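Local structure of OBCA, Oxalate Biosynthetic Component A (Burkholderia glumae, 4NNC) at residues 223-228 with 274-279; 314-319 with 348-353; 472-477 with 496-501. The protein is a TIM-barrel protein that binds a cobalt ion, with oxalate and 2KQ held beside it at the mouth of the barrel. One frame throughout, in Å; residues are numbered along the deposited sequence.

Contact 1: 223-228 with 274-279; sequences VHLHTR and LNLSTS. With CO (cobalt (II) ion), chain B; 2KQ ((3S)-3-[2-[3-[[(2R)-4-[[[(2R,3S,4R,5R)-5-(6-aminopurin-9-yl)-4-oxidanyl-3-phosphonooxy-oxolan-2-yl]methoxy-oxidanyl-phosphoryl]oxy-oxidanyl-phosphoryl]oxy-3,3-dimethyl-2-oxidanyl-butanoyl]amino]propanoylamino]ethylsulfanyl]-3-oxidanyl-butanoic acid), chain D; OXL (oxalate ion), chain C.
His-224 and Asn-275 face each other on adjacent parallel strands of the TIM barrel. ND1 of His-224 gives its hydrogen to Asn-275 OD1 at 3.0 Å (N-H...O 160°) and, weakly, to the backbone O of Asn-275. OD1 lies close to the ring plane, but the donor stands above the amide plane of Asn-275, and the two planes are turned 76° against each other. CG of His-224 is anti to the backbone N (chi1 169°), which leans the ring toward the C-terminal end of the strand and brings NE2 to the cobalt at 2.2 Å. ND2 of the same asparagine is held by Glu-346.

This polar side is tightly fitted. NE2 of His-226 binds the cobalt at 2.0 Å and its ND1 bonds to Asn-251; Glu-475 and 2KQ O51 and O54 complete the metal site. CB of Ser-277 lies over the His-226 ring face, 3.5 Å from the centroid, in a CH-pi contact. OG of Ser-277 donates to 2KQ O54 at 2.7 Å and accepts from Ser-279 N, an ST turn; Ser-279 OG then donates to oxalate O3.

The other face of the sheet is looser: Leu-225 CD1 stays 4.3 Å from Leu-276 CD1, and Leu-274 CD2 packs against Val-223 and Leu-225. Val-223 touches helix 205-217, Leu-276 helix 255-268 and Leu-225 both. Backbone bonds such as Leu-225 N to Asn-275 O lock the register. With ND1 of both histidines tied to asparagine side chains, each imidazole is fixed in rotation and presents NE2 to the metal, a second shell orienting the first.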
# COMPACT_ATOMS: atom_id res chain seq x y z
N VAL A 223 14.18 3.22 -2.57
CA VAL A 223 13.04 2.37 -2.91
C VAL A 223 12.98 1.21 -1.92
O VAL A 223 13.91 0.40 -1.83
CB VAL A 223 13.13 1.81 -4.36
CG1 VAL A 223 11.85 1.08 -4.72
CG2 VAL A 223 13.38 2.94 -5.35
N HIS A 224 11.89 1.15 -1.16
CA HIS A 224 11.70 0.11 -0.16
C HIS A 224 10.91 -1.02 -0.81
O HIS A 224 9.83 -0.78 -1.36
CB HIS A 224 10.95 0.70 1.03
CG HIS A 224 10.47 -0.32 2.02
ND1 HIS A 224 11.34 -1.05 2.81
CD2 HIS A 224 9.22 -0.73 2.34
CE1 HIS A 224 10.64 -1.86 3.58
NE2 HIS A 224 9.35 -1.69 3.32
N LEU A 225 11.44 -2.24 -0.74
CA LEU A 225 10.88 -3.38 -1.47
C LEU A 225 10.34 -4.52 -0.60
O LEU A 225 10.90 -4.84 0.46
CB LEU A 225 11.92 -3.97 -2.43
CG LEU A 225 12.41 -3.05 -3.54
CD1 LEU A 225 13.45 -3.76 -4.41
CD2 LEU A 225 11.23 -2.54 -4.37
N HIS A 226 9.25 -5.14 -1.08
CA HIS A 226 8.78 -6.44 -0.60
C HIS A 226 8.69 -7.37 -1.80
O HIS A 226 8.56 -6.91 -2.94
CB HIS A 226 7.36 -6.33 -0.05
CG HIS A 226 7.27 -5.63 1.27
ND1 HIS A 226 6.67 -6.22 2.37
CD2 HIS A 226 7.66 -4.40 1.67
CE1 HIS A 226 6.71 -5.37 3.39
NE2 HIS A 226 7.31 -4.27 2.99
N THR A 227 8.70 -8.67 -1.54
CA THR A 227 8.31 -9.65 -2.56
C THR A 227 7.04 -10.41 -2.13
O THR A 227 6.68 -10.39 -0.95
CB THR A 227 9.44 -10.64 -2.88
OG1 THR A 227 10.01 -11.14 -1.65
CG2 THR A 227 10.50 -9.96 -3.71
N ARG A 228 6.38 -11.06 -3.09
CA ARG A 228 5.17 -11.83 -2.83
C ARG A 228 5.32 -13.27 -3.33
O ARG A 228 5.94 -13.53 -4.38
CB ARG A 228 3.95 -11.18 -3.51
CG ARG A 228 3.70 -9.74 -3.10
CD ARG A 228 3.30 -9.66 -1.63
NE ARG A 228 2.92 -8.29 -1.29
CZ ARG A 228 1.69 -7.80 -1.44
NH1 ARG A 228 0.71 -8.57 -1.91
NH2 ARG A 228 1.45 -6.53 -1.11
N LEU A 274 18.47 0.61 -2.59
CA LEU A 274 17.48 -0.41 -2.32
C LEU A 274 17.36 -0.59 -0.79
O LEU A 274 18.37 -0.57 -0.06
CB LEU A 274 17.85 -1.73 -3.04
CG LEU A 274 17.84 -1.63 -4.58
CD1 LEU A 274 17.97 -2.98 -5.28
CD2 LEU A 274 16.58 -0.93 -5.06
N ASN A 275 16.12 -0.71 -0.33
CA ASN A 275 15.81 -0.85 1.08
C ASN A 275 14.92 -2.09 1.17
O ASN A 275 13.74 -2.05 0.81
CB ASN A 275 15.10 0.43 1.57
CG ASN A 275 14.48 0.29 2.97
OD1 ASN A 275 14.24 -0.82 3.47
ND2 ASN A 275 14.19 1.43 3.60
N LEU A 276 15.49 -3.20 1.61
CA LEU A 276 14.77 -4.47 1.53
C LEU A 276 14.01 -4.75 2.81
O LEU A 276 14.57 -4.67 3.91
CB LEU A 276 15.73 -5.62 1.23
CG LEU A 276 15.89 -5.97 -0.26
CD1 LEU A 276 16.00 -4.74 -1.15
CD2 LEU A 276 17.08 -6.92 -0.47
N SER A 277 12.72 -5.06 2.68
CA SER A 277 11.92 -5.48 3.82
C SER A 277 12.39 -6.83 4.35
O SER A 277 12.59 -7.79 3.59
CB SER A 277 10.43 -5.55 3.47
OG SER A 277 9.67 -5.93 4.60
N THR A 278 12.58 -6.89 5.67
CA THR A 278 12.91 -8.12 6.39
C THR A 278 11.71 -8.61 7.20
O THR A 278 11.81 -9.55 8.00
CB THR A 278 14.01 -7.86 7.39
OG1 THR A 278 13.57 -6.85 8.30
CG2 THR A 278 15.27 -7.38 6.68
N SER A 279 10.56 -7.96 7.01
CA SER A 279 9.35 -8.31 7.75
C SER A 279 8.81 -9.68 7.35
O SER A 279 8.94 -10.09 6.20
CB SER A 279 8.28 -7.25 7.50
OG SER A 279 7.02 -7.87 7.38
CO CO B . 7.54 -2.61 4.14
C01 2KQ D . -4.11 -1.77 2.62
C02 2KQ D . -3.91 -0.29 2.26
C03 2KQ D . -2.50 -0.10 1.50
C04 2KQ D . -5.08 0.14 1.37
O05 2KQ D . -4.90 1.51 1.05
P06 2KQ D . -6.16 2.42 0.69
O07 2KQ D . -5.67 3.60 -0.14
O08 2KQ D . -7.18 1.64 -0.12
O09 2KQ D . -6.78 2.96 2.05
P10 2KQ D . -7.92 2.28 2.95
O11 2KQ D . -7.97 2.94 4.30
O12 2KQ D . -7.60 0.82 3.15
O13 2KQ D . -9.35 2.42 2.22
C14 2KQ D . -10.50 1.78 2.80
C15 2KQ D . -11.74 2.32 2.21
O16 2KQ D . -11.72 3.81 2.19
C17 2KQ D . -11.74 4.23 0.82
N18 2KQ D . -10.82 5.30 0.68
C19 2KQ D . -9.48 5.23 0.57
N20 2KQ D . -8.97 6.48 0.47
C21 2KQ D . -10.00 7.37 0.52
C22 2KQ D . -10.09 8.77 0.47
N23 2KQ D . -8.89 9.60 0.34
N24 2KQ D . -11.30 9.35 0.56
C25 2KQ D . -12.42 8.59 0.70
N26 2KQ D . -12.37 7.25 0.74
C27 2KQ D . -11.16 6.62 0.66
C28 2KQ D . -11.42 3.05 -0.01
O29 2KQ D . -12.10 3.08 -1.26
C30 2KQ D . -11.91 1.91 0.78
O31 2KQ D . -13.31 1.69 0.49
P32 2KQ D . -14.15 0.56 1.33
O33 2KQ D . -14.29 0.95 2.81
O34 2KQ D . -15.53 0.39 0.72
O35 2KQ D . -13.42 -0.75 1.24
C36 2KQ D . -4.02 0.57 3.56
O37 2KQ D . -5.25 0.37 4.11
C38 2KQ D . -2.97 0.27 4.64
O39 2KQ D . -2.99 -0.76 5.32
N40 2KQ D . -1.94 1.26 4.90
C41 2KQ D . -1.00 0.97 5.93
C42 2KQ D . 0.25 0.31 5.36
C43 2KQ D . 1.33 -0.01 6.42
O44 2KQ D . 1.05 -0.64 7.45
N45 2KQ D . 2.66 0.46 6.19
C46 2KQ D . 3.64 0.16 7.19
C47 2KQ D . 4.84 -0.52 6.55
S48 2KQ D . 6.22 -0.60 7.68
C49 2KQ D . 7.66 -1.17 6.79
C50 2KQ D . 8.53 -0.02 6.69
O51 2KQ D . 7.33 -1.57 5.48
C52 2KQ D . 8.45 -2.23 7.61
C53 2KQ D . 9.03 -3.41 6.90
O54 2KQ D . 8.87 -3.57 5.65
O55 2KQ D . 9.71 -4.24 7.57
C1 OXL C . 5.20 -4.99 7.63
C2 OXL C . 4.87 -3.74 6.92
O1 OXL C . 5.57 -4.97 8.84
O2 OXL C . 3.89 -3.04 7.31
O3 OXL C . 5.11 -6.06 6.98
O4 OXL C . 5.57 -3.43 5.92

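Contact 2: 314-319 with 348-353. With 2KQ ((3S)-3-[2-[3-[[(2R)-4-[[[(2R,3S,4R,5R)-5-(6-aminopurin-9-yl)-4-oxidanyl-3-phosphonooxy-oxolan-2-yl]methoxy-oxidanyl-phosphoryl]oxy-oxidanyl-phosphoryl]oxy-3,3-dimethyl-2-oxidanyl-butanoyl]amino]propanoylamino]ethylsulfanyl]-3-oxidanyl-butanoic acid), chain D; OXL (oxalate ion), chain C.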
# COMPACT_ATOMS: atom_id res chain seq x y z
N ALA A 314 11.69 -4.66 18.28
CA ALA A 314 10.67 -5.17 19.21
C ALA A 314 9.57 -5.86 18.43
O ALA A 314 9.45 -5.67 17.21
CB ALA A 314 10.07 -4.04 20.06
N ALA A 315 8.75 -6.64 19.13
CA ALA A 315 7.57 -7.26 18.52
C ALA A 315 6.70 -6.18 17.87
O ALA A 315 6.53 -5.08 18.43
CB ALA A 315 6.75 -8.03 19.56
N VAL A 316 6.17 -6.49 16.69
CA VAL A 316 5.27 -5.58 16.03
C VAL A 316 3.89 -6.24 16.04
O VAL A 316 3.69 -7.28 15.42
CB VAL A 316 5.73 -5.29 14.60
CG1 VAL A 316 4.73 -4.37 13.88
CG2 VAL A 316 7.12 -4.66 14.62
N VAL A 317 2.96 -5.64 16.78
CA VAL A 317 1.68 -6.26 17.04
C VAL A 317 0.57 -5.35 16.51
O VAL A 317 0.08 -4.48 17.24
CB VAL A 317 1.49 -6.49 18.56
CG1 VAL A 317 0.25 -7.34 18.84
CG2 VAL A 317 2.72 -7.16 19.13
N PHE A 318 0.21 -5.52 15.24
CA PHE A 318 -0.81 -4.66 14.64
C PHE A 318 -2.13 -4.82 15.39
O PHE A 318 -2.52 -5.95 15.72
CB PHE A 318 -1.01 -4.97 13.14
CG PHE A 318 0.21 -4.70 12.29
CD1 PHE A 318 1.06 -5.72 11.92
CD2 PHE A 318 0.50 -3.41 11.86
CE1 PHE A 318 2.20 -5.47 11.14
CE2 PHE A 318 1.62 -3.15 11.09
CZ PHE A 318 2.47 -4.18 10.73
N GLN A 319 -2.81 -3.71 15.69
CA GLN A 319 -4.15 -3.81 16.25
C GLN A 319 -5.05 -4.52 15.25
O GLN A 319 -5.94 -5.29 15.63
CB GLN A 319 -4.71 -2.44 16.64
CG GLN A 319 -3.98 -1.80 17.84
CD GLN A 319 -4.90 -0.92 18.68
OE1 GLN A 319 -6.11 -1.12 18.70
NE2 GLN A 319 -4.32 0.05 19.37
N GLU A 348 12.39 0.77 11.79
CA GLU A 348 10.96 1.00 11.58
C GLU A 348 10.28 1.29 12.91
O GLU A 348 10.10 0.40 13.76
CB GLU A 348 10.30 -0.18 10.86
CG GLU A 348 11.07 -0.69 9.63
CD GLU A 348 11.26 0.38 8.55
OE1 GLU A 348 10.45 1.33 8.46
OE2 GLU A 348 12.23 0.27 7.76
N VAL A 349 9.92 2.54 13.12
CA VAL A 349 9.36 2.93 14.40
C VAL A 349 7.87 2.67 14.35
O VAL A 349 7.08 3.53 13.96
CB VAL A 349 9.67 4.41 14.74
CG1 VAL A 349 9.31 4.70 16.17
CG2 VAL A 349 11.14 4.70 14.48
N PHE A 350 7.48 1.45 14.72
CA PHE A 350 6.08 1.07 14.70
C PHE A 350 5.42 1.52 15.99
O PHE A 350 4.22 1.79 16.02
CB PHE A 350 5.91 -0.45 14.60
CG PHE A 350 6.09 -1.02 13.22
CD1 PHE A 350 7.31 -1.58 12.85
CD2 PHE A 350 5.03 -1.07 12.32
CE1 PHE A 350 7.48 -2.15 11.60
CE2 PHE A 350 5.20 -1.63 11.05
CZ PHE A 350 6.43 -2.18 10.69
N ASN A 351 6.20 1.59 17.07
CA ASN A 351 5.60 1.74 18.39
C ASN A 351 6.54 2.31 19.44
O ASN A 351 7.72 2.51 19.17
CB ASN A 351 5.00 0.38 18.85
CG ASN A 351 6.01 -0.79 18.77
OD1 ASN A 351 7.17 -0.67 19.21
ND2 ASN A 351 5.56 -1.92 18.21
N HIS A 352 6.02 2.56 20.63
CA HIS A 352 6.82 3.19 21.68
C HIS A 352 7.87 2.24 22.22
O HIS A 352 8.94 2.68 22.62
CB HIS A 352 5.95 3.73 22.80
CG HIS A 352 5.33 5.05 22.47
ND1 HIS A 352 6.03 6.23 22.54
CD2 HIS A 352 4.09 5.36 22.01
CE1 HIS A 352 5.24 7.23 22.16
NE2 HIS A 352 4.06 6.73 21.83
N ALA A 353 7.56 0.95 22.22
CA ALA A 353 8.53 -0.06 22.61
C ALA A 353 9.81 0.11 21.78
O ALA A 353 10.92 0.05 22.32
CB ALA A 353 7.96 -1.45 22.43
C01 2KQ D . -4.11 -1.77 2.62
C02 2KQ D . -3.91 -0.29 2.26
C03 2KQ D . -2.50 -0.10 1.50
C04 2KQ D . -5.08 0.14 1.37
O05 2KQ D . -4.90 1.51 1.05
P06 2KQ D . -6.16 2.42 0.69
O07 2KQ D . -5.67 3.60 -0.14
O08 2KQ D . -7.18 1.64 -0.12
O09 2KQ D . -6.78 2.96 2.05
P10 2KQ D . -7.92 2.28 2.95
O11 2KQ D . -7.97 2.94 4.30
O12 2KQ D . -7.60 0.82 3.15
O13 2KQ D . -9.35 2.42 2.22
C14 2KQ D . -10.50 1.78 2.80
C15 2KQ D . -11.74 2.32 2.21
O16 2KQ D . -11.72 3.81 2.19
C17 2KQ D . -11.74 4.23 0.82
N18 2KQ D . -10.82 5.30 0.68
C19 2KQ D . -9.48 5.23 0.57
N20 2KQ D . -8.97 6.48 0.47
C21 2KQ D . -10.00 7.37 0.52
C22 2KQ D . -10.09 8.77 0.47
N23 2KQ D . -8.89 9.60 0.34
N24 2KQ D . -11.30 9.35 0.56
C25 2KQ D . -12.42 8.59 0.70
N26 2KQ D . -12.37 7.25 0.74
C27 2KQ D . -11.16 6.62 0.66
C28 2KQ D . -11.42 3.05 -0.01
O29 2KQ D . -12.10 3.08 -1.26
C30 2KQ D . -11.91 1.91 0.78
O31 2KQ D . -13.31 1.69 0.49
P32 2KQ D . -14.15 0.56 1.33
O33 2KQ D . -14.29 0.95 2.81
O34 2KQ D . -15.53 0.39 0.72
O35 2KQ D . -13.42 -0.75 1.24
C36 2KQ D . -4.02 0.57 3.56
O37 2KQ D . -5.25 0.37 4.11
C38 2KQ D . -2.97 0.27 4.64
O39 2KQ D . -2.99 -0.76 5.32
N40 2KQ D . -1.94 1.26 4.90
C41 2KQ D . -1.00 0.97 5.93
C42 2KQ D . 0.25 0.31 5.36
C43 2KQ D . 1.33 -0.01 6.42
O44 2KQ D . 1.05 -0.64 7.45
N45 2KQ D . 2.66 0.46 6.19
C46 2KQ D . 3.64 0.16 7.19
C47 2KQ D . 4.84 -0.52 6.55
S48 2KQ D . 6.22 -0.60 7.68
C49 2KQ D . 7.66 -1.17 6.79
C50 2KQ D . 8.53 -0.02 6.69
O51 2KQ D . 7.33 -1.57 5.48
C52 2KQ D . 8.45 -2.23 7.61
C53 2KQ D . 9.03 -3.41 6.90
O54 2KQ D . 8.87 -3.57 5.65
O55 2KQ D . 9.71 -4.24 7.57
C1 OXL C . 5.20 -4.99 7.63
C2 OXL C . 4.87 -3.74 6.92
O1 OXL C . 5.57 -4.97 8.84
O2 OXL C . 3.89 -3.04 7.31
O3 OXL C . 5.11 -6.06 6.98
O4 OXL C . 5.57 -3.43 5.92
O HOH W 1 3.15 -2.96 17.95
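ND2 of Asn-351 reaches two acceptors: a water at 2.6 Å and, through a weak bond, the carbonyl O of Ala-315 at 3.3 Å. The same water accepts from Val-317 N at 2.9 Å, bridging 314-319 and the asparagine. Asn-351 is the N-cap of helix 352-359, its OD1 taking the amide of Ile-354, and it follows barrel strand 344-349 at the junction of strand and helix. CG sits between the backbone N and the carbonyl carbon (chi1 53°), which lets one amide serve both the helix end and the neighbouring loop.

Beside this polar link lies an apolar wedge. CG1 of Val-316 stands over the centre of the Phe-350 ring, 3.7 Å from its centroid and 14° off the normal, in a CH-pi contact, while CG2 rests above CD1 of the same ring. The Phe-318 and Phe-350 rings meet obliquely, planes at 89°, and CZ of Phe-318 lies 3.7 Å from CE2 of Phe-350; Arg-281 adds a cation-pi contact to Phe-318. The two phenylalanines form an apolar wall beside the bound groups: oxalate O1 lies at the edge of the Phe-318 ring, and CZ of Phe-350 comes to 3.4 Å from S48 of 2KQ.

Contact 3: 472-477 with 496-501; sequences VGLEDG and WEQVSL. With CO (cobalt (II) ion), chain B; 2KQ ((3S)-3-[2-[3-[[(2R)-4-[[[(2R,3S,4R,5R)-5-(6-aminopurin-9-yl)-4-oxidanyl-3-phosphonooxy-oxolan-2-yl]methoxy-oxidanyl-phosphoryl]oxy-oxidanyl-phosphoryl]oxy-3,3-dimethyl-2-oxidanyl-butanoyl]amino]propanoylamino]ethylsulfanyl]-3-oxidanyl-butanoic acid), chain D.
Gln-498 reaches from helix 495-507 to Gly-477, its NE2 donating to the glycine O at 3.0 Å with a nearly straight N-H...O angle of 166°. The acceptor lies in the amide plane of Gln-498, but the donor is 59° out of the carbonyl plane, so the bond comes in from above the C=O. NE2 also bonds to Thr-479 O, giving the amide nitrogen two acceptors that fix its rotation. At the other end of the amide, OE1 presses on the backbone of Gly-473, 3.1 Å from its CA; at the backbone angles of this residue a CB would collide with the carbonyl O of Val-472, which fits a glycine here. The Leu-474 side chain crosses that of Gln-498 at about a right angle, Leu-474 CD2 lying 4.0 Å from Gln-498 NE2.

Behind the glutamine, Val-472 turns CG2 over the helix, where it lies 3.7 Å from Val-499 N and 3.9 Å from Val-499 CG2. The loop itself is a tight turn: Gly-473 O accepts from both Asp-476 N and Gly-477 N, while Leu-474 N is held by Thr-495 OG1.

What this turn offers lies on its far side from the helix. Glu-475, CG anti to its backbone nitrogen (chi1 162°) and extended beyond, binds the cobalt through OE1 at 2.2 Å. Asp-476 accepts twice from 2KQ, OD2 from N45 at 2.9 Å and its backbone O from N40, while OD1 makes a salt bridge with Arg-471. Glu-475 and Asp-476 make no contact with 496-501, which grips the turn that carries them.

Strand 5-10 runs beside the barrel strand that ends at Val-472 and meets Val-499 through Ile-8 and Ala-10; Val-480 of strand 479-481 packs on Gln-498, and helix 205-217 on Trp-496.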
# COMPACT_ATOMS: atom_id res chain seq x y z
N VAL A 472 6.07 7.45 0.30
CA VAL A 472 4.76 7.24 -0.32
C VAL A 472 4.86 5.93 -1.07
O VAL A 472 5.96 5.34 -1.15
CB VAL A 472 4.39 8.39 -1.28
CG1 VAL A 472 4.12 9.66 -0.51
CG2 VAL A 472 5.53 8.62 -2.28
N GLY A 473 3.73 5.46 -1.61
CA GLY A 473 3.69 4.21 -2.34
C GLY A 473 2.47 3.35 -2.08
O GLY A 473 1.80 3.50 -1.04
N LEU A 474 2.19 2.44 -3.01
CA LEU A 474 1.04 1.54 -2.94
C LEU A 474 1.09 0.66 -1.71
O LEU A 474 0.06 0.12 -1.30
CB LEU A 474 0.93 0.67 -4.19
CG LEU A 474 0.58 1.38 -5.50
CD1 LEU A 474 0.09 0.38 -6.54
CD2 LEU A 474 -0.49 2.44 -5.23
N GLU A 475 2.28 0.50 -1.14
CA GLU A 475 2.42 -0.24 0.10
C GLU A 475 1.58 0.41 1.21
O GLU A 475 0.96 -0.30 2.01
CB GLU A 475 3.89 -0.35 0.54
CG GLU A 475 4.05 -0.75 2.02
CD GLU A 475 5.45 -1.27 2.36
OE1 GLU A 475 5.66 -1.68 3.53
OE2 GLU A 475 6.34 -1.23 1.48
N ASP A 476 1.55 1.74 1.24
CA ASP A 476 0.89 2.49 2.32
C ASP A 476 -0.48 3.04 1.95
O ASP A 476 -1.38 3.13 2.81
CB ASP A 476 1.79 3.64 2.78
CG ASP A 476 3.13 3.16 3.29
OD1 ASP A 476 4.14 3.90 3.14
OD2 ASP A 476 3.18 2.04 3.85
N GLY A 477 -0.63 3.44 0.68
CA GLY A 477 -1.87 4.00 0.18
C GLY A 477 -2.01 3.78 -1.32
O GLY A 477 -1.01 3.77 -2.05
N TRP A 496 4.95 5.69 -8.67
CA TRP A 496 5.66 6.81 -9.33
C TRP A 496 4.80 8.08 -9.28
O TRP A 496 5.31 9.18 -9.02
CB TRP A 496 6.09 6.46 -10.78
CG TRP A 496 4.93 6.19 -11.69
CD1 TRP A 496 4.37 4.97 -11.99
CD2 TRP A 496 4.15 7.16 -12.40
NE1 TRP A 496 3.30 5.13 -12.84
CE2 TRP A 496 3.14 6.47 -13.10
CE3 TRP A 496 4.20 8.56 -12.49
CZ2 TRP A 496 2.19 7.12 -13.90
CZ3 TRP A 496 3.26 9.21 -13.28
CH2 TRP A 496 2.27 8.49 -13.97
N GLU A 497 3.49 7.93 -9.45
CA GLU A 497 2.58 9.06 -9.47
C GLU A 497 2.54 9.76 -8.12
O GLU A 497 2.61 11.00 -8.04
CB GLU A 497 1.17 8.61 -9.91
CG GLU A 497 0.26 9.79 -10.19
CD GLU A 497 -1.02 9.41 -10.90
OE1 GLU A 497 -1.45 10.18 -11.79
OE2 GLU A 497 -1.62 8.36 -10.55
N GLN A 498 2.46 8.97 -7.05
CA GLN A 498 2.49 9.53 -5.69
C GLN A 498 3.82 10.20 -5.40
O GLN A 498 3.85 11.27 -4.78
CB GLN A 498 2.20 8.43 -4.67
CG GLN A 498 0.81 7.84 -4.85
CD GLN A 498 0.69 6.48 -4.20
OE1 GLN A 498 1.67 5.73 -4.13
NE2 GLN A 498 -0.51 6.15 -3.73
N VAL A 499 4.92 9.59 -5.84
CA VAL A 499 6.22 10.24 -5.71
C VAL A 499 6.21 11.60 -6.41
O VAL A 499 6.65 12.61 -5.86
CB VAL A 499 7.35 9.41 -6.33
CG1 VAL A 499 8.65 10.21 -6.32
CG2 VAL A 499 7.53 8.10 -5.60
N SER A 500 5.68 11.62 -7.64
CA SER A 500 5.63 12.83 -8.45
C SER A 500 4.77 13.92 -7.80
O SER A 500 5.12 15.09 -7.82
CB SER A 500 5.07 12.50 -9.84
OG SER A 500 4.90 13.68 -10.58
N LEU A 501 3.65 13.53 -7.20
CA LEU A 501 2.78 14.51 -6.57
C LEU A 501 3.40 15.07 -5.29
O LEU A 501 3.31 16.28 -5.03
CB LEU A 501 1.39 13.91 -6.31
CG LEU A 501 0.65 13.67 -7.63
CD1 LEU A 501 -0.67 12.93 -7.41
CD2 LEU A 501 0.40 15.01 -8.32
CO CO B . 7.54 -2.61 4.14
C01 2KQ D . -4.11 -1.77 2.62
C02 2KQ D . -3.91 -0.29 2.26
C03 2KQ D . -2.50 -0.10 1.50
C04 2KQ D . -5.08 0.14 1.37
O05 2KQ D . -4.90 1.51 1.05
P06 2KQ D . -6.16 2.42 0.69
O07 2KQ D . -5.67 3.60 -0.14
O08 2KQ D . -7.18 1.64 -0.12
O09 2KQ D . -6.78 2.96 2.05
P10 2KQ D . -7.92 2.28 2.95
O11 2KQ D . -7.97 2.94 4.30
O12 2KQ D . -7.60 0.82 3.15
O13 2KQ D . -9.35 2.42 2.22
C14 2KQ D . -10.50 1.78 2.80
C15 2KQ D . -11.74 2.32 2.21
O16 2KQ D . -11.72 3.81 2.19
C17 2KQ D . -11.74 4.23 0.82
N18 2KQ D . -10.82 5.30 0.68
C19 2KQ D . -9.48 5.23 0.57
N20 2KQ D . -8.97 6.48 0.47
C21 2KQ D . -10.00 7.37 0.52
C22 2KQ D . -10.09 8.77 0.47
N23 2KQ D . -8.89 9.60 0.34
N24 2KQ D . -11.30 9.35 0.56
C25 2KQ D . -12.42 8.59 0.70
N26 2KQ D . -12.37 7.25 0.74
C27 2KQ D . -11.16 6.62 0.66
C28 2KQ D . -11.42 3.05 -0.01
O29 2KQ D . -12.10 3.08 -1.26
C30 2KQ D . -11.91 1.91 0.78
O31 2KQ D . -13.31 1.69 0.49
P32 2KQ D . -14.15 0.56 1.33
O33 2KQ D . -14.29 0.95 2.81
O34 2KQ D . -15.53 0.39 0.72
O35 2KQ D . -13.42 -0.75 1.24
C36 2KQ D . -4.02 0.57 3.56
O37 2KQ D . -5.25 0.37 4.11
C38 2KQ D . -2.97 0.27 4.64
O39 2KQ D . -2.99 -0.76 5.32
N40 2KQ D . -1.94 1.26 4.90
C41 2KQ D . -1.00 0.97 5.93
C42 2KQ D . 0.25 0.31 5.36
C43 2KQ D . 1.33 -0.01 6.42
O44 2KQ D . 1.05 -0.64 7.45
N45 2KQ D . 2.66 0.46 6.19
C46 2KQ D . 3.64 0.16 7.19
C47 2KQ D . 4.84 -0.52 6.55
S48 2KQ D . 6.22 -0.60 7.68
C49 2KQ D . 7.66 -1.17 6.79
C50 2KQ D . 8.53 -0.02 6.69
O51 2KQ D . 7.33 -1.57 5.48
C52 2KQ D . 8.45 -2.23 7.61
C53 2KQ D . 9.03 -3.41 6.90
O54 2KQ D . 8.87 -3.57 5.65
O55 2KQ D . 9.71 -4.24 7.57

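All three contacts lie round the mouth of one barrel, but only contacts 1 and 3 touch each other. Every touching residue of contacts 1 and 3 is buried; contact 2, its centre about 18 Å from the centre of the chain, is more peripheral and partly open at Ala-314 and Ala-315. Contact 1 joins two neighbouring barrel strands by regular ladder bonds, contact 3 secures a loop to a helix through one glutamine amide and valine packing, and contact 2 joins a strand-to-helix junction to a small antiparallel sheet with aromatic packing and a water. All three touch 2KQ: metal ligands from 223-228 and 472-477, polar grips from 274-279 and 472-477, apolar walling from contact 2.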